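Local coordinates for putative glycoside hydrolase (Bacteroides thetaiotaomicron VPI-5482, PDB 3HBZ), which binds calcium and sodium ions and, as a putative glycoside hydrolase, may take part in carbohydrate metabolism, at residues I92-A97 with G119-M124; L96-N101 with L204-I209; A134-P139 with R164-F169. All coordinates share one frame; numbering follows the deposited sequence. Where two conformers were deposited one is given.

The three contacts show loops of a beta-rich protein packing on strands and on the turns that end them. Contacts 1 and 2 share L96 and A97, and their centres lie about 10 Å apart: residues 92-97 lead out of strand 84-92 and rest on strand 121-125, while 96-101 continue past residues 204-209. They touch through packing of M124 CG on L204 CD1, 4.3 Å apart, and both lie beside an acetate ion whose exact placement is doubtful. The 96-101 segment also reaches a sodium ion through I99 and a calcium ion through N101. Contact 3, nested in the loop that contact 2 closes, lies on the opposite side of the chain's centre, about 33 Å centre to centre from each of the others and away from the annotated metal sites.

Contact 1 of 3, residues I92-A97 with G119-M124; sequences IDTELA and GEKVVM. With ACT (acetate ion), chain H.
D93 and K121 make the one direct polar link between residues 92-97 and 119-124, a salt bridge in which K121 NZ donates to D93 OD1 at 2.7 Å. The lysine approaches OD1 on its syn lone pair, the side of the other carboxylate oxygen, and the two side chains cross at about a right angle. T94 meets the same lysine tip to tip, CG2 lying 3.8 Å from K121 NZ. Its OG1 is turned instead onto V123, 3.5 Å from CB, and this hydroxyl is buried with no polar partner in the model.

Methyl groups also rest on backbone carbonyls: I92 CG2 sits 3.4 Å from V123 O, and I92 CD1 lies beside V122 O. Two pairs are purely apolar. SE of selenomethionine M124 stands anti to CA (chi2 -177°), and the extended chain carries it to 3.5 Å from L96 CD1; A97 CB packs on V123 CG2 at 4.3 Å. One water bridges the backbones by donating to both E95 O and V123 O.

V123 and M124 both face E116, forming a classic beta bulge in the 115-118/121-125 hairpin. I92, ending strand 84-92, makes backbone hydrogen bonds with I35 and V37 and packs on strand 32-36.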
ATOM      1  N   ILE A  92       0.158  14.846  -4.629  1.00 22.69           N
ATOM      2  CA  ILE A  92       1.324  14.717  -3.761  1.00 24.91           C
ATOM      3  C   ILE A  92       2.494  15.309  -4.530  1.00 23.58           C
ATOM      4  O   ILE A  92       2.861  14.798  -5.589  1.00 24.18           O
ATOM      5  CB  ILE A  92       1.645  13.230  -3.459  1.00 26.69           C
ATOM      6  CG1 ILE A  92       0.419  12.468  -2.915  1.00 31.44           C
ATOM      7  CG2 ILE A  92       2.800  13.132  -2.515  1.00 23.66           C
ATOM      8  CD1 ILE A  92      -0.044  13.000  -1.632  1.00 30.56           C
ATOM      9  N   ASP A  93       3.042  16.403  -4.032  1.00 25.44           N
ATOM     10  CA  ASP A  93       4.158  17.084  -4.699  1.00 26.97           C
ATOM     11  C   ASP A  93       5.419  17.124  -3.834  1.00 27.04           C
ATOM     12  O   ASP A  93       6.258  17.994  -4.020  1.00 27.08           O
ATOM     13  CB  ASP A  93       3.769  18.534  -5.077  1.00 26.46           C
ATOM     14  CG  ASP A  93       3.499  19.401  -3.854  1.00 32.29           C
ATOM     15  OD1 ASP A  93       3.094  18.836  -2.811  1.00 31.55           O
ATOM     16  OD2 ASP A  93       3.692  20.630  -3.927  1.00 39.48           O
ATOM     17  N   THR A  94       5.535  16.193  -2.901  1.00 24.14           N
ATOM     18  CA  THR A  94       6.623  16.174  -1.947  1.00 25.06           C
ATOM     19  C   THR A  94       7.394  14.862  -2.099  1.00 24.92           C
ATOM     20  O   THR A  94       6.956  13.949  -2.766  1.00 22.15           O
ATOM     21  CB  THR A  94       6.093  16.280  -0.493  1.00 23.33           C
ATOM     22  OG1 THR A  94       5.032  15.346  -0.318  1.00 28.95           O
ATOM     23  CG2 THR A  94       5.585  17.683  -0.225  1.00 24.51           C
ATOM     24  N   GLU A  95       8.569  14.804  -1.502  1.00 23.85           N
ATOM     25  CA  GLU A  95       9.372  13.602  -1.550  1.00 26.78           C
ATOM     26  C   GLU A  95       8.824  12.579  -0.545  1.00 27.00           C
ATOM     27  O   GLU A  95       8.108  12.934   0.370  1.00 23.60           O
ATOM     28  CB  GLU A  95      10.849  13.956  -1.352  1.00 25.96           C
ATOM     29  CG  GLU A  95      11.251  14.517  -0.008  1.00 36.27           C
ATOM     30  CD  GLU A  95      12.706  15.064   0.017  1.00 49.62           C
ATOM     31  OE1 GLU A  95      13.302  15.313  -1.066  1.00 48.44           O
ATOM     32  OE2 GLU A  95      13.236  15.260   1.134  1.00 51.89           O
ATOM     33  N   LEU A  96       9.092  11.294  -0.772  1.00 28.09           N
ATOM     34  CA  LEU A  96       8.532  10.236   0.071  1.00 29.58           C
ATOM     35  C   LEU A  96       8.780  10.536   1.562  1.00 29.33           C
ATOM     36  O   LEU A  96       9.857  10.964   1.929  1.00 26.52           O
ATOM     37  CB  LEU A  96       9.199   8.913  -0.313  1.00 30.45           C
ATOM     38  CG  LEU A  96       8.440   7.637  -0.062  1.00 31.72           C
ATOM     39  CD1 LEU A  96       7.031   7.671  -0.718  1.00 26.52           C
ATOM     40  CD2 LEU A  96       9.271   6.421  -0.545  1.00 30.05           C
ATOM     41  N   ALA A  97       7.799  10.277   2.408  1.00 28.25           N
ATOM     42  CA  ALA A  97       7.954  10.438   3.865  1.00 27.22           C
ATOM     43  C   ALA A  97       8.883   9.323   4.344  1.00 25.07           C
ATOM     44  O   ALA A  97       8.877   8.241   3.759  1.00 27.43           O
ATOM     45  CB  ALA A  97       6.566  10.282   4.557  1.00 26.98           C
ATOM     46  N   GLY A 119       1.855  18.824   8.517  1.00 47.41           N
ATOM     47  CA  GLY A 119       0.774  19.679   9.012  1.00 45.64           C
ATOM     48  C   GLY A 119      -0.541  18.986   8.730  1.00 45.60           C
ATOM     49  O   GLY A 119      -0.694  17.790   9.014  1.00 50.42           O
ATOM     50  N   GLU A 120      -1.487  19.719   8.153  1.00 45.45           N
ATOM     51  CA  GLU A 120      -2.786  19.154   7.740  1.00 45.05           C
ATOM     52  C   GLU A 120      -2.722  18.451   6.367  1.00 42.26           C
ATOM     53  O   GLU A 120      -3.647  17.723   6.016  1.00 44.95           O
ATOM     54  CB  GLU A 120      -3.880  20.245   7.702  1.00 47.02           C
ATOM     55  CG  GLU A 120      -3.852  21.262   8.860  1.00 43.98           C
ATOM     56  N   LYS A 121      -1.649  18.665   5.600  1.00 38.68           N
ATOM     57  CA  LYS A 121      -1.479  18.013   4.286  1.00 39.07           C
ATOM     58  C   LYS A 121      -0.996  16.539   4.354  1.00 36.58           C
ATOM     59  O   LYS A 121       0.139  16.257   4.792  1.00 31.04           O
ATOM     60  CB  LYS A 121      -0.521  18.834   3.412  1.00 40.31           C
ATOM     61  CG  LYS A 121      -0.160  18.174   2.069  1.00 44.54           C
ATOM     62  CD  LYS A 121       0.372  19.192   1.050  1.00 49.36           C
ATOM     63  CE  LYS A 121       1.535  18.647   0.217  1.00 47.95           C
ATOM     64  NZ  LYS A 121       2.371  19.726  -0.394  1.00 45.34           N
ATOM     65  N   VAL A 122      -1.856  15.626   3.891  1.00 32.94           N
ATOM     66  CA  VAL A 122      -1.479  14.244   3.658  1.00 33.29           C
ATOM     67  C   VAL A 122      -0.401  14.137   2.547  1.00 30.36           C
ATOM     68  O   VAL A 122      -0.588  14.645   1.471  1.00 31.68           O
ATOM     69  CB  VAL A 122      -2.710  13.363   3.301  1.00 31.21           C
ATOM     70  CG1 VAL A 122      -2.268  11.958   3.020  1.00 27.81           C
ATOM     71  CG2 VAL A 122      -3.693  13.362   4.467  1.00 34.80           C
ATOM     72  N   VAL A 123       0.724  13.505   2.830  1.00 28.13           N
ATOM     73  CA  VAL A 123       1.794  13.313   1.812  1.00 29.69           C
ATOM     74  C   VAL A 123       2.034  11.855   1.392  1.00 30.66           C
ATOM     75  O   VAL A 123       2.889  11.587   0.520  1.00 31.65           O
ATOM     76  CB  VAL A 123       3.127  13.957   2.262  1.00 30.90           C
ATOM     77  CG1 VAL A 123       2.886  15.466   2.476  1.00 24.97           C
ATOM     78  CG2 VAL A 123       3.699  13.278   3.518  1.00 26.46           C
HETATM   79  N   MSE A 124       1.286  10.924   1.988  1.00 27.57           N
HETATM   80  CA  MSE A 124       1.353   9.494   1.605  1.00 28.94           C
HETATM   81  C   MSE A 124       0.271   8.674   2.310  1.00 29.73           C
HETATM   82  O   MSE A 124      -0.003   8.885   3.508  1.00 30.36           O
HETATM   83  CB  MSE A 124       2.723   8.889   1.946  1.00 24.52           C
HETATM   84  CG  MSE A 124       2.978   7.562   1.212  1.00 33.38           C
HETATM   85 SE   MSE A 124       4.644   6.802   1.719  0.75 28.77          SE
HETATM   86  CE  MSE A 124       4.103   5.983   3.416  1.00 35.91           C
TER
HETATM   87  C   ACT H   7      12.060  11.296  -1.914  1.00 49.09           C
HETATM   88  O   ACT H   7      12.981  11.325  -2.653  1.00 47.53           O
HETATM   89  OXT ACT H   7      11.034  11.140  -2.652  1.00 54.16           O
HETATM   90  CH3 ACT H   7      12.222  11.384  -0.355  1.00 52.57           C
HETATM   91  O   HOH W   1       5.346  11.412   0.172  1.00 33.89           O

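Contact 2 of 3, residues L96-N101 with L204-I209. With NA (sodium ion), chain D; CA (calcium ion), chain B; ACT (acetate ion), chain H.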
ATOM      1  N   LEU A  96       9.092  11.294  -0.772  1.00 28.09           N
ATOM      2  CA  LEU A  96       8.532  10.236   0.071  1.00 29.58           C
ATOM      3  C   LEU A  96       8.780  10.536   1.562  1.00 29.33           C
ATOM      4  O   LEU A  96       9.857  10.964   1.929  1.00 26.52           O
ATOM      5  CB  LEU A  96       9.199   8.913  -0.313  1.00 30.45           C
ATOM      6  CG  LEU A  96       8.440   7.637  -0.062  1.00 31.72           C
ATOM      7  CD1 LEU A  96       7.031   7.671  -0.718  1.00 26.52           C
ATOM      8  CD2 LEU A  96       9.271   6.421  -0.545  1.00 30.05           C
ATOM      9  N   ALA A  97       7.799  10.277   2.408  1.00 28.25           N
ATOM     10  CA  ALA A  97       7.954  10.438   3.865  1.00 27.22           C
ATOM     11  C   ALA A  97       8.883   9.323   4.344  1.00 25.07           C
ATOM     12  O   ALA A  97       8.877   8.241   3.759  1.00 27.43           O
ATOM     13  CB  ALA A  97       6.566  10.282   4.557  1.00 26.98           C
ATOM     14  N   THR A  98       9.649   9.579   5.407  1.00 23.47           N
ATOM     15  CA  THR A  98      10.638   8.603   5.923  1.00 27.08           C
ATOM     16  C   THR A  98      10.594   8.357   7.446  1.00 26.63           C
ATOM     17  O   THR A  98      11.405   7.584   7.960  1.00 26.06           O
ATOM     18  CB  THR A  98      12.087   9.010   5.557  1.00 25.26           C
ATOM     19  OG1 THR A  98      12.476  10.194   6.281  1.00 27.09           O
ATOM     20  CG2 THR A  98      12.226   9.221   4.042  1.00 20.93           C
ATOM     21  N   ILE A  99       9.656   9.000   8.141  1.00 23.81           N
ATOM     22  CA  ILE A  99       9.530   8.881   9.598  1.00 28.82           C
ATOM     23  C   ILE A  99       8.108   8.440   9.887  1.00 25.91           C
ATOM     24  O   ILE A  99       7.174   9.157   9.557  1.00 26.65           O
ATOM     25  CB  ILE A  99       9.827  10.226  10.321  1.00 29.57           C
ATOM     26  CG1 ILE A  99      11.227  10.750   9.977  1.00 38.03           C
ATOM     27  CG2 ILE A  99       9.628  10.110  11.852  1.00 30.19           C
ATOM     28  CD1 ILE A  99      12.349  10.117  10.721  1.00 45.62           C
ATOM     29  N   TYR A 100       7.939   7.279  10.517  1.00 25.91           N
ATOM     30  CA  TYR A 100       6.620   6.648  10.633  1.00 24.36           C
ATOM     31  C   TYR A 100       6.277   6.354  12.079  1.00 26.34           C
ATOM     32  O   TYR A 100       6.858   5.465  12.684  1.00 24.84           O
ATOM     33  CB  TYR A 100       6.611   5.338   9.854  1.00 28.19           C
ATOM     34  CG  TYR A 100       7.278   5.433   8.499  1.00 24.35           C
ATOM     35  CD1 TYR A 100       6.851   6.354   7.563  1.00 25.65           C
ATOM     36  CD2 TYR A 100       8.335   4.601   8.166  1.00 34.22           C
ATOM     37  CE1 TYR A 100       7.455   6.451   6.325  1.00 29.10           C
ATOM     38  CE2 TYR A 100       8.961   4.693   6.936  1.00 32.62           C
ATOM     39  CZ  TYR A 100       8.514   5.599   6.008  1.00 32.65           C
ATOM     40  OH  TYR A 100       9.132   5.661   4.767  1.00 26.45           O
ATOM     41  N   ASN A 101       5.315   7.088  12.624  1.00 23.16           N
ATOM     42  CA  ASN A 101       4.896   6.903  14.011  1.00 25.05           C
ATOM     43  C   ASN A 101       3.509   6.237  14.150  1.00 24.95           C
ATOM     44  O   ASN A 101       3.045   5.941  15.249  1.00 24.52           O
ATOM     45  CB  ASN A 101       4.944   8.262  14.722  1.00 23.36           C
ATOM     46  CG  ASN A 101       6.379   8.673  15.098  1.00 26.69           C
ATOM     47  OD1 ASN A 101       7.028   8.012  15.882  1.00 29.47           O
ATOM     48  ND2 ASN A 101       6.853   9.764  14.545  1.00 30.23           N
ATOM     49  N   LEU A 204       7.133   3.366  -4.298  1.00 24.56           N
ATOM     50  CA  LEU A 204       6.894   4.675  -4.848  1.00 25.73           C
ATOM     51  C   LEU A 204       8.256   5.330  -5.111  1.00 24.91           C
ATOM     52  O   LEU A 204       9.284   4.879  -4.582  1.00 24.01           O
ATOM     53  CB  LEU A 204       6.048   5.518  -3.896  1.00 24.10           C
ATOM     54  CG  LEU A 204       4.548   5.143  -3.773  1.00 27.84           C
ATOM     55  CD1 LEU A 204       3.842   6.022  -2.676  1.00 28.90           C
ATOM     56  CD2 LEU A 204       3.857   5.251  -5.110  1.00 25.42           C
ATOM     57  N   PRO A 205       8.279   6.390  -5.921  1.00 24.48           N
ATOM     58  CA  PRO A 205       9.583   6.982  -6.272  1.00 25.95           C
ATOM     59  C   PRO A 205      10.322   7.556  -5.060  1.00 25.56           C
ATOM     60  O   PRO A 205       9.681   8.110  -4.162  1.00 22.40           O
ATOM     61  CB  PRO A 205       9.211   8.073  -7.273  1.00 27.72           C
ATOM     62  CG  PRO A 205       7.939   7.578  -7.873  1.00 28.17           C
ATOM     63  CD  PRO A 205       7.192   6.968  -6.720  1.00 23.73           C
ATOM     64  N   PHE A 206      11.647   7.352  -5.021  1.00 23.60           N
ATOM     65  CA  PHE A 206      12.505   7.794  -3.901  1.00 24.62           C
ATOM     66  C   PHE A 206      13.804   8.325  -4.485  1.00 24.34           C
ATOM     67  O   PHE A 206      14.417   7.663  -5.332  1.00 23.34           O
ATOM     68  CB  PHE A 206      12.766   6.606  -2.958  1.00 27.61           C
ATOM     69  CG  PHE A 206      13.466   6.991  -1.676  1.00 22.25           C
ATOM     70  CD1 PHE A 206      12.860   7.845  -0.763  1.00 28.57           C
ATOM     71  CD2 PHE A 206      14.756   6.506  -1.400  1.00 29.43           C
ATOM     72  CE1 PHE A 206      13.528   8.225   0.420  1.00 25.79           C
ATOM     73  CE2 PHE A 206      15.418   6.855  -0.244  1.00 30.58           C
ATOM     74  CZ  PHE A 206      14.801   7.746   0.684  1.00 21.75           C
ATOM     75  N   ARG A 207      14.208   9.532  -4.090  1.00 25.94           N
ATOM     76  CA  ARG A 207      15.355  10.195  -4.736  0.55 27.11           C
ATOM     77  C   ARG A 207      16.596  10.319  -3.836  1.00 26.84           C
ATOM     78  O   ARG A 207      17.445  11.147  -4.070  1.00 25.06           O
ATOM     79  CB  ARG A 207      14.953  11.576  -5.298  0.55 27.50           C
ATOM     80  CG  ARG A 207      13.829  11.534  -6.343  0.55 27.94           C
ATOM     81  CD  ARG A 207      13.434  12.943  -6.807  0.55 18.82           C
ATOM     82  NE  ARG A 207      12.118  12.936  -7.481  0.55 32.48           N
ATOM     83  CZ  ARG A 207      11.871  13.306  -8.743  0.55 27.15           C
ATOM     84  NH1 ARG A 207      12.840  13.726  -9.531  0.55 22.27           N
ATOM     85  NH2 ARG A 207      10.628  13.261  -9.225  0.55 26.50           N
ATOM     86  N   HIS A 208      16.728   9.450  -2.839  1.00 27.14           N
ATOM     87  CA  HIS A 208      17.973   9.356  -2.031  1.00 26.38           C
ATOM     88  C   HIS A 208      18.428   7.884  -2.014  1.00 24.67           C
ATOM     89  O   HIS A 208      17.704   7.015  -2.486  1.00 28.30           O
ATOM     90  CB  HIS A 208      17.737   9.830  -0.591  1.00 26.55           C
ATOM     91  CG  HIS A 208      17.066  11.160  -0.498  1.00 32.48           C
ATOM     92  ND1 HIS A 208      17.713  12.340  -0.810  1.00 25.73           N
ATOM     93  CD2 HIS A 208      15.795  11.498  -0.155  1.00 30.36           C
ATOM     94  CE1 HIS A 208      16.874  13.353  -0.641  1.00 30.61           C
ATOM     95  NE2 HIS A 208      15.702  12.870  -0.248  1.00 36.70           N
ATOM     96  N   ILE A 209      19.601   7.631  -1.437  1.00 23.27           N
ATOM     97  CA  ILE A 209      20.170   6.309  -1.327  1.00 23.63           C
ATOM     98  C   ILE A 209      19.833   5.829   0.063  1.00 24.61           C
ATOM     99  O   ILE A 209      20.413   6.313   1.047  1.00 26.71           O
ATOM    100  CB  ILE A 209      21.697   6.309  -1.534  1.00 24.26           C
ATOM    101  CG1 ILE A 209      22.060   6.777  -2.953  1.00 28.72           C
ATOM    102  CG2 ILE A 209      22.258   4.889  -1.324  1.00 25.44           C
ATOM    103  CD1 ILE A 209      23.571   6.929  -3.206  1.00 33.32           C
TER
HETATM  104 NA    NA D   3       5.630  10.895   9.030  1.00 43.85          NA
HETATM  105 CA    CA B   1       3.465   5.542  17.566  1.00 35.78          CA
HETATM  106  C   ACT H   7      12.060  11.296  -1.914  1.00 49.09           C
HETATM  107  O   ACT H   7      12.981  11.325  -2.653  1.00 47.53           O
HETATM  108  OXT ACT H   7      11.034  11.140  -2.652  1.00 54.16           O
HETATM  109  CH3 ACT H   7      12.222  11.384  -0.355  1.00 52.57           C
HETATM  110  O   HOH W   2       5.446   6.825  17.804  1.00 22.13           O
HETATM  111  O   HOH W   3       4.441   9.403  11.075  1.00 27.34           O
HETATM  112  O   HOH W   4       3.343  11.958   9.515  1.00 35.75           O
HETATM  113  O   HOH W   5       6.748  12.404  11.063  1.00 47.65           O
HETATM  114  O   HOH W   6       5.533  12.393   7.465  1.00 42.88           O
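L96 CB meets the edge of the F206 ring, and the leucine can be followed outward as an example of one side chain serving several neighbours. Its CB lies 3.8 Å from F206 CD1, near the ring plane, and 4.0 Å from P205 O. CG stands anti to the backbone N (chi1 -154°), and from it the two methyls part. CD2 stays by the phenylalanine, 3.9 Å from F206 CD1, whereas CD1 reaches L204, 4.0 Å from its CB and close to its CD1. The leucine crosses both L204 and F206 at about a right angle. An alanine here would keep CB at the F206 edge but would probably leave L204 without its CD1 neighbour and open a gap where the two leucine methyls now lie. Farther along the ring, T98 CG2 comes up obliquely to F206 CE1.

An acetate ion, probably from the crystallisation liquor, is modelled between the backbones, accepting from L96 N through OXT and from R207 N through O; it sits too close to E95 CB, which makes its exact placement doubtful. Within the first segment, Y100 OH donates to A97 O, tilted 28° from the carbonyl plane.

The metal sites lie farther along 96-101, away from this packing: I99 O binds sodium with E116 and four waters, and N101 O binds calcium with E103, T155, K157, D332 and a water. The contact itself is loop-on-strand packing in the antiparallel beta part of the fold: the approach to strand 99-100, which pairs with strand 328-338, rests on L204 of strand 200-205 and on F206.

Contact 3 of 3, residues A134-P139 with R164-F169; sequences AMTGVP and RSTGFF
T136 and T166, both buried, form the close part of this contact, crossing at about a right angle with T136 CG2 3.8 Å from T166 CB. T136 CB also lies 3.6 Å from T166 O. That same carbonyl oxygen is approached at 3.4 Å by CG2 of V138, an exposed residue that carries the packing out toward solvent. A side chain at G167 would come tight against this methyl, and its positive phi also favours glycine.

The looser side is bridged by solvent. No direct hydrogen bond joins the segments; one water donates to T136 O and to T166 O and accepts from F169 N, so both carbonyls and the amide are linked through it. Here the exposed F169 ring meets T136 O at its edge, in plane, with CD2 3.6 Å away.

Each backbone is also braced from within. T136 OG1 accepts from V138 N at 3.1 Å, nearly straight at 165°, and is also hydrogen-bonded to Y133 O; S165 OG accepts from G167 N at 3.0 Å. T166 OG1 is hydrogen-bonded to M175 O. The contact thus pairs two ST turns, one following helix 130-134 and the other at the passage from strand 158-165 into helix 167-172.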
ATOM      1  N   ALA A 134     -12.200  -7.350   2.832  1.00 23.99           N
ATOM      2  CA  ALA A 134     -13.607  -6.963   2.832  1.00 22.19           C
ATOM      3  C   ALA A 134     -14.437  -7.873   1.935  1.00 23.32           C
ATOM      4  O   ALA A 134     -15.610  -8.164   2.231  1.00 26.10           O
ATOM      5  CB  ALA A 134     -13.760  -5.473   2.376  1.00 23.22           C
HETATM    6  N   MSE A 135     -13.804  -8.368   0.872  1.00 22.92           N
HETATM    7  CA  MSE A 135     -14.467  -9.221  -0.104  1.00 24.93           C
HETATM    8  C   MSE A 135     -14.750 -10.623   0.419  1.00 25.49           C
HETATM    9  O   MSE A 135     -15.549 -11.315  -0.183  1.00 26.98           O
HETATM   10  CB  MSE A 135     -13.664  -9.305  -1.422  1.00 22.28           C
HETATM   11  CG  MSE A 135     -13.584  -7.986  -2.148  1.00 25.34           C
HETATM   12 SE   MSE A 135     -12.374  -8.143  -3.688  0.75 23.65          SE
HETATM   13  CE  MSE A 135     -13.315  -9.402  -4.742  1.00 26.73           C
ATOM     14  N   THR A 136     -14.162 -11.012   1.558  1.00 24.99           N
ATOM     15  CA  THR A 136     -14.423 -12.349   2.159  1.00 23.06           C
ATOM     16  C   THR A 136     -15.739 -12.376   2.906  1.00 23.93           C
ATOM     17  O   THR A 136     -16.211 -13.443   3.308  1.00 23.97           O
ATOM     18  CB  THR A 136     -13.350 -12.722   3.190  1.00 24.99           C
ATOM     19  OG1 THR A 136     -13.440 -11.823   4.304  1.00 24.11           O
ATOM     20  CG2 THR A 136     -11.912 -12.663   2.560  1.00 22.20           C
ATOM     21  N   GLY A 137     -16.280 -11.187   3.187  1.00 25.00           N
ATOM     22  CA  GLY A 137     -17.503 -11.066   3.988  1.00 24.61           C
ATOM     23  C   GLY A 137     -17.316 -11.229   5.494  1.00 24.30           C
ATOM     24  O   GLY A 137     -18.303 -11.185   6.236  1.00 23.52           O
ATOM     25  N   VAL A 138     -16.081 -11.456   5.958  1.00 24.19           N
ATOM     26  CA  VAL A 138     -15.857 -11.736   7.393  1.00 22.51           C
ATOM     27  C   VAL A 138     -15.893 -10.501   8.338  1.00 23.98           C
ATOM     28  O   VAL A 138     -16.517 -10.570   9.353  1.00 21.07           O
ATOM     29  CB  VAL A 138     -14.530 -12.478   7.614  1.00 26.50           C
ATOM     30  CG1 VAL A 138     -14.220 -12.642   9.162  1.00 18.54           C
ATOM     31  CG2 VAL A 138     -14.529 -13.850   6.812  1.00 24.36           C
ATOM     32  N   PRO A 139     -15.192  -9.394   8.017  1.00 22.03           N
ATOM     33  CA  PRO A 139     -15.042  -8.324   9.015  1.00 26.13           C
ATOM     34  C   PRO A 139     -16.355  -7.580   9.287  1.00 27.33           C
ATOM     35  O   PRO A 139     -17.141  -7.392   8.382  1.00 29.92           O
ATOM     36  CB  PRO A 139     -14.046  -7.382   8.366  1.00 27.76           C
ATOM     37  CG  PRO A 139     -14.281  -7.567   6.863  1.00 25.71           C
ATOM     38  CD  PRO A 139     -14.554  -9.044   6.732  1.00 25.17           C
ATOM     39  N   ARG A 164      -5.558 -13.408   9.807  1.00 23.62           N
ATOM     40  CA  ARG A 164      -6.963 -13.693  10.046  1.00 24.23           C
ATOM     41  C   ARG A 164      -7.422 -14.871   9.209  1.00 24.19           C
ATOM     42  O   ARG A 164      -6.914 -15.088   8.088  1.00 22.19           O
ATOM     43  CB  ARG A 164      -7.793 -12.516   9.586  1.00 21.73           C
ATOM     44  CG  ARG A 164      -7.489 -11.252  10.331  1.00 29.37           C
ATOM     45  CD  ARG A 164      -7.801 -11.348  11.804  1.00 34.02           C
ATOM     46  NE  ARG A 164      -7.804  -9.986  12.270  1.00 34.35           N
ATOM     47  CZ  ARG A 164      -8.555  -9.475  13.239  1.00 29.32           C
ATOM     48  NH1 ARG A 164      -9.399 -10.206  13.972  1.00 26.87           N
ATOM     49  NH2 ARG A 164      -8.429  -8.181  13.468  1.00 25.54           N
ATOM     50  N   SER A 165      -8.425 -15.585   9.702  1.00 25.01           N
ATOM     51  CA  SER A 165      -9.187 -16.490   8.839  1.00 24.63           C
ATOM     52  C   SER A 165     -10.004 -15.684   7.824  1.00 24.70           C
ATOM     53  O   SER A 165     -10.573 -14.622   8.155  1.00 22.96           O
ATOM     54  CB  SER A 165     -10.176 -17.327   9.662  1.00 27.34           C
ATOM     55  OG  SER A 165     -10.980 -18.063   8.764  1.00 23.52           O
ATOM     56  N   THR A 166     -10.091 -16.193   6.594  1.00 21.91           N
ATOM     57  CA  THR A 166     -10.943 -15.597   5.558  1.00 22.70           C
ATOM     58  C   THR A 166     -12.304 -16.291   5.472  1.00 23.01           C
ATOM     59  O   THR A 166     -13.094 -16.018   4.554  1.00 21.79           O
ATOM     60  CB  THR A 166     -10.297 -15.738   4.203  1.00 23.60           C
ATOM     61  OG1 THR A 166     -10.045 -17.131   3.988  1.00 23.20           O
ATOM     62  CG2 THR A 166      -9.018 -14.968   4.140  1.00 23.54           C
ATOM     63  N   GLY A 167     -12.563 -17.226   6.393  1.00 23.23           N
ATOM     64  CA  GLY A 167     -13.866 -17.890   6.474  1.00 25.49           C
ATOM     65  C   GLY A 167     -14.135 -18.830   5.287  1.00 26.82           C
ATOM     66  O   GLY A 167     -13.261 -19.111   4.462  1.00 27.28           O
ATOM     67  N   PHE A 168     -15.378 -19.246   5.166  1.00 23.70           N
ATOM     68  CA  PHE A 168     -15.755 -20.211   4.140  1.00 24.60           C
ATOM     69  C   PHE A 168     -15.459 -19.702   2.722  1.00 25.26           C
ATOM     70  O   PHE A 168     -14.974 -20.460   1.851  1.00 23.88           O
ATOM     71  CB  PHE A 168     -17.234 -20.579   4.281  1.00 24.20           C
ATOM     72  CG  PHE A 168     -17.710 -21.583   3.237  1.00 22.11           C
ATOM     73  CD1 PHE A 168     -17.210 -22.881   3.227  1.00 26.25           C
ATOM     74  CD2 PHE A 168     -18.633 -21.217   2.262  1.00 23.94           C
ATOM     75  CE1 PHE A 168     -17.607 -23.788   2.255  1.00 31.75           C
ATOM     76  CE2 PHE A 168     -19.067 -22.110   1.315  1.00 28.93           C
ATOM     77  CZ  PHE A 168     -18.554 -23.411   1.296  1.00 33.83           C
ATOM     78  N   PHE A 169     -15.725 -18.418   2.485  1.00 23.58           N
ATOM     79  CA  PHE A 169     -15.656 -17.906   1.127  1.00 24.22           C
ATOM     80  C   PHE A 169     -14.199 -17.801   0.711  1.00 24.90           C
ATOM     81  O   PHE A 169     -13.825 -18.134  -0.412  1.00 24.22           O
ATOM     82  CB  PHE A 169     -16.426 -16.585   0.992  1.00 21.79           C
ATOM     83  CG  PHE A 169     -17.922 -16.704   1.210  1.00 21.35           C
ATOM     84  CD1 PHE A 169     -18.658 -17.813   0.754  1.00 20.43           C
ATOM     85  CD2 PHE A 169     -18.615 -15.674   1.825  1.00 21.92           C
ATOM     86  CE1 PHE A 169     -20.033 -17.888   0.950  1.00 22.09           C
ATOM     87  CE2 PHE A 169     -19.953 -15.730   2.007  1.00 21.28           C
ATOM     88  CZ  PHE A 169     -20.696 -16.828   1.584  1.00 20.64           C
TER
HETATM   89  O   HOH W   7     -15.839 -16.103   4.317  1.00 25.84           O